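Local coordinates for protein putative glycosyl hydrolase (Parabacteroides distasonis, PDB 4QHZ) that binds magnesium and is probably an exported glycoside hydrolase of the 3-keto-disaccharide hydrolase family, with a concanavalin-like fold, at residues S147-Q151 with I204-W210. Sequence-based numbering, arbitrary orientation.
Sequences SIYKQ and ILGTTEW
Gln151 and Lys150 reach across to the backbone of 204-210 in a partly buried loop-to-loop contact beside the strands of a concanavalin-like beta sandwich, where the loop after strand 127-131 meets the one that leaves strand 196-203. The type II-like turn at 148-151, closed by Gln151 N to Ile148 O, sends both side chains toward the second loop. With its chain extended beyond CG, Gln151 lays its amide against the 205-206 backbone: OE1 accepts Leu205 N at 3.0 Å, the hydrogen bond nearly straight at 169°, with the donor above the plane of the amide carbonyl, while NE2 gives a 2.8 Å bond to Gly206 O, which lies in the amide plane. Two bonds of opposite polarity thus fix the amide's rotation. Lys150, equally extended, runs past Glu209 O to place NZ 2.7 Å from Trp210 O; the same ammonium forms a salt bridge with Glu24 of a second subunit, whose His20 stacks on Trp210. Tyr149, its CG anti to the backbone N (chi1 -177°), turns its ring edge to Trp210 CA, and its hydroxyl is hydrogen-bonded to Tyr140. Thr208 CB packs on Tyr149 CB at 4.0 Å and its CG2 sits 3.5 Å from Tyr149 O, while its OG1 accepts the backbone N-H of Glu128, a magnesium ligand. Between the loops, a water donates to Tyr149 O at 2.8 Å and accepts from Glu209 N at 2.9 Å.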
ATOM      1  N   SER C 147      17.756  -3.589 -11.527  1.00 18.35           N
ATOM      2  CA  SER C 147      16.467  -4.218 -11.723  1.00 19.03           C
ATOM      3  C   SER C 147      16.212  -5.175 -10.576  1.00 19.26           C
ATOM      4  O   SER C 147      17.160  -5.670  -9.956  1.00 19.08           O
ATOM      5  CB  SER C 147      16.411  -4.975 -13.062  1.00 18.65           C
ATOM      6  OG  SER C 147      17.326  -6.062 -13.104  1.00 17.34           O
ATOM      7  N   ILE C 148      14.939  -5.393 -10.262  1.00 19.00           N
ATOM      8  CA  ILE C 148      14.538  -6.602  -9.560  1.00 20.24           C
ATOM      9  C   ILE C 148      14.421  -7.608 -10.697  1.00 20.82           C
ATOM     10  O   ILE C 148      13.513  -7.520 -11.525  1.00 18.28           O
ATOM     11  CB  ILE C 148      13.225  -6.452  -8.769  1.00 20.10           C
ATOM     12  CG1 ILE C 148      13.281  -5.247  -7.824  1.00 20.63           C
ATOM     13  CG2 ILE C 148      12.934  -7.718  -7.973  1.00 22.02           C
ATOM     14  CD1 ILE C 148      14.556  -5.141  -7.006  1.00 22.52           C
ATOM     15  N   TYR C 149      15.377  -8.532 -10.748  1.00 21.52           N
ATOM     16  CA  TYR C 149      15.725  -9.231 -11.985  1.00 21.55           C
ATOM     17  C   TYR C 149      14.509  -9.813 -12.720  1.00 23.13           C
ATOM     18  O   TYR C 149      13.807 -10.688 -12.204  1.00 21.87           O
ATOM     19  CB  TYR C 149      16.758 -10.324 -11.704  1.00 20.89           C
ATOM     20  CG  TYR C 149      17.230 -11.036 -12.941  1.00 21.80           C
ATOM     21  CD1 TYR C 149      18.041 -10.396 -13.870  1.00 22.27           C
ATOM     22  CD2 TYR C 149      16.855 -12.350 -13.189  1.00 22.46           C
ATOM     23  CE1 TYR C 149      18.476 -11.046 -15.012  1.00 22.45           C
ATOM     24  CE2 TYR C 149      17.282 -13.005 -14.323  1.00 23.51           C
ATOM     25  CZ  TYR C 149      18.091 -12.350 -15.231  1.00 21.80           C
ATOM     26  OH  TYR C 149      18.507 -13.005 -16.358  1.00 22.28           O
ATOM     27  N   LYS C 150      14.286  -9.284 -13.927  1.00 22.69           N
ATOM     28  CA  LYS C 150      13.212  -9.700 -14.854  1.00 22.22           C
ATOM     29  C   LYS C 150      11.786  -9.441 -14.353  1.00 22.74           C
ATOM     30  O   LYS C 150      10.829 -10.027 -14.858  1.00 27.15           O
ATOM     31  CB  LYS C 150      13.385 -11.177 -15.265  1.00 20.65           C
ATOM     32  CG  LYS C 150      14.486 -11.388 -16.290  1.00 22.53           C
ATOM     33  CD  LYS C 150      14.405 -12.760 -16.937  1.00 22.54           C
ATOM     34  CE  LYS C 150      15.364 -12.876 -18.109  1.00 21.68           C
ATOM     35  NZ  LYS C 150      15.090 -14.101 -18.924  1.00 21.87           N
ATOM     36  N   GLN C 151      11.645  -8.557 -13.369  1.00 20.64           N
ATOM     37  CA  GLN C 151      10.330  -8.174 -12.865  1.00 22.74           C
ATOM     38  C   GLN C 151      10.095  -6.684 -13.018  1.00 23.25           C
ATOM     39  O   GLN C 151       9.077  -6.277 -13.562  1.00 23.15           O
ATOM     40  CB  GLN C 151      10.181  -8.545 -11.395  1.00 22.16           C
ATOM     41  CG  GLN C 151      10.099 -10.035 -11.133  1.00 21.59           C
ATOM     42  CD  GLN C 151       9.969 -10.357  -9.658  1.00 21.33           C
ATOM     43  OE1 GLN C 151       9.485  -9.537  -8.871  1.00 24.04           O
ATOM     44  NE2 GLN C 151      10.374 -11.559  -9.275  1.00 21.48           N
ATOM     45  N   ILE C 204       7.766  -6.778  -4.960  1.00 22.14           N
ATOM     46  CA  ILE C 204       8.386  -7.962  -5.523  1.00 20.84           C
ATOM     47  C   ILE C 204       7.297  -9.015  -5.713  1.00 23.29           C
ATOM     48  O   ILE C 204       6.502  -9.262  -4.806  1.00 23.76           O
ATOM     49  CB  ILE C 204       9.532  -8.462  -4.628  1.00 20.42           C
ATOM     50  CG1 ILE C 204      10.647  -7.417  -4.597  1.00 21.63           C
ATOM     51  CG2 ILE C 204      10.071  -9.794  -5.125  1.00 21.28           C
ATOM     52  CD1 ILE C 204      11.780  -7.706  -3.632  1.00 21.82           C
ATOM     53  N   LEU C 205       7.252  -9.610  -6.906  1.00 25.92           N
ATOM     54  CA  LEU C 205       6.144 -10.486  -7.307  1.00 26.44           C
ATOM     55  C   LEU C 205       6.355 -11.934  -6.903  1.00 26.32           C
ATOM     56  O   LEU C 205       5.406 -12.703  -6.851  1.00 27.85           O
ATOM     57  CB  LEU C 205       5.931 -10.420  -8.820  1.00 28.65           C
ATOM     58  CG  LEU C 205       5.692  -9.017  -9.388  1.00 32.36           C
ATOM     59  CD1 LEU C 205       5.625  -9.063 -10.905  1.00 35.64           C
ATOM     60  CD2 LEU C 205       4.423  -8.406  -8.811  1.00 33.19           C
ATOM     61  N   GLY C 206       7.595 -12.292  -6.612  1.00 22.86           N
ATOM     62  CA  GLY C 206       7.963 -13.666  -6.301  1.00 22.61           C
ATOM     63  C   GLY C 206       9.444 -13.829  -6.565  1.00 21.30           C
ATOM     64  O   GLY C 206      10.144 -12.833  -6.780  1.00 22.52           O
ATOM     65  N   THR C 207       9.932 -15.064  -6.553  1.00 20.50           N
ATOM     66  CA  THR C 207      11.341 -15.325  -6.838  1.00 20.36           C
ATOM     67  C   THR C 207      11.744 -14.714  -8.184  1.00 20.74           C
ATOM     68  O   THR C 207      10.944 -14.678  -9.123  1.00 20.29           O
ATOM     69  CB  THR C 207      11.651 -16.829  -6.902  1.00 22.81           C
ATOM     70  OG1 THR C 207      10.830 -17.439  -7.910  1.00 24.34           O
ATOM     71  CG2 THR C 207      11.396 -17.500  -5.557  1.00 21.87           C
ATOM     72  N   THR C 208      12.965 -14.197  -8.265  1.00 20.55           N
ATOM     73  CA  THR C 208      13.496 -13.722  -9.531  1.00 20.64           C
ATOM     74  C   THR C 208      13.967 -14.934 -10.328  1.00 21.50           C
ATOM     75  O   THR C 208      14.685 -15.788  -9.805  1.00 23.79           O
ATOM     76  CB  THR C 208      14.636 -12.711  -9.338  1.00 19.83           C
ATOM     77  OG1 THR C 208      15.598 -13.234  -8.411  1.00 19.18           O
ATOM     78  CG2 THR C 208      14.073 -11.416  -8.810  1.00 21.18           C
ATOM     79  N   GLU C 209      13.538 -15.018 -11.582  1.00 21.56           N
ATOM     80  CA  GLU C 209      13.758 -16.214 -12.399  1.00 21.60           C
ATOM     81  C   GLU C 209      14.282 -15.852 -13.784  1.00 20.51           C
ATOM     82  O   GLU C 209      13.757 -14.946 -14.438  1.00 19.37           O
ATOM     83  CB  GLU C 209      12.454 -16.989 -12.547  1.00 23.18           C
ATOM     84  CG  GLU C 209      11.831 -17.468 -11.239  1.00 25.48           C
ATOM     85  CD  GLU C 209      12.596 -18.606 -10.583  1.00 25.43           C
ATOM     86  OE1 GLU C 209      13.442 -19.235 -11.255  1.00 27.19           O
ATOM     87  OE2 GLU C 209      12.340 -18.880  -9.396  1.00 26.25           O
ATOM     88  N   TRP C 210      15.312 -16.570 -14.225  1.00 20.55           N
ATOM     89  CA  TRP C 210      15.838 -16.442 -15.579  1.00 20.72           C
ATOM     90  C   TRP C 210      14.840 -16.989 -16.595  1.00 21.27           C
ATOM     91  O   TRP C 210      14.723 -16.466 -17.699  1.00 20.10           O
ATOM     92  CB  TRP C 210      17.172 -17.189 -15.692  1.00 21.62           C
ATOM     93  CG  TRP C 210      17.847 -17.093 -17.029  1.00 21.64           C
ATOM     94  CD1 TRP C 210      18.117 -15.960 -17.737  1.00 21.75           C
ATOM     95  CD2 TRP C 210      18.378 -18.180 -17.798  1.00 23.63           C
ATOM     96  NE1 TRP C 210      18.767 -16.274 -18.909  1.00 22.61           N
ATOM     97  CE2 TRP C 210      18.936 -17.631 -18.970  1.00 23.79           C
ATOM     98  CE3 TRP C 210      18.429 -19.568 -17.615  1.00 25.64           C
ATOM     99  CZ2 TRP C 210      19.540 -18.418 -19.955  1.00 24.76           C
ATOM    100  CZ3 TRP C 210      19.024 -20.350 -18.606  1.00 27.45           C
ATOM    101  CH2 TRP C 210      19.571 -19.768 -19.756  1.00 25.28           C
TER
HETATM  102  O   HOH W   1      11.848 -12.750 -12.050  1.00 20.42           O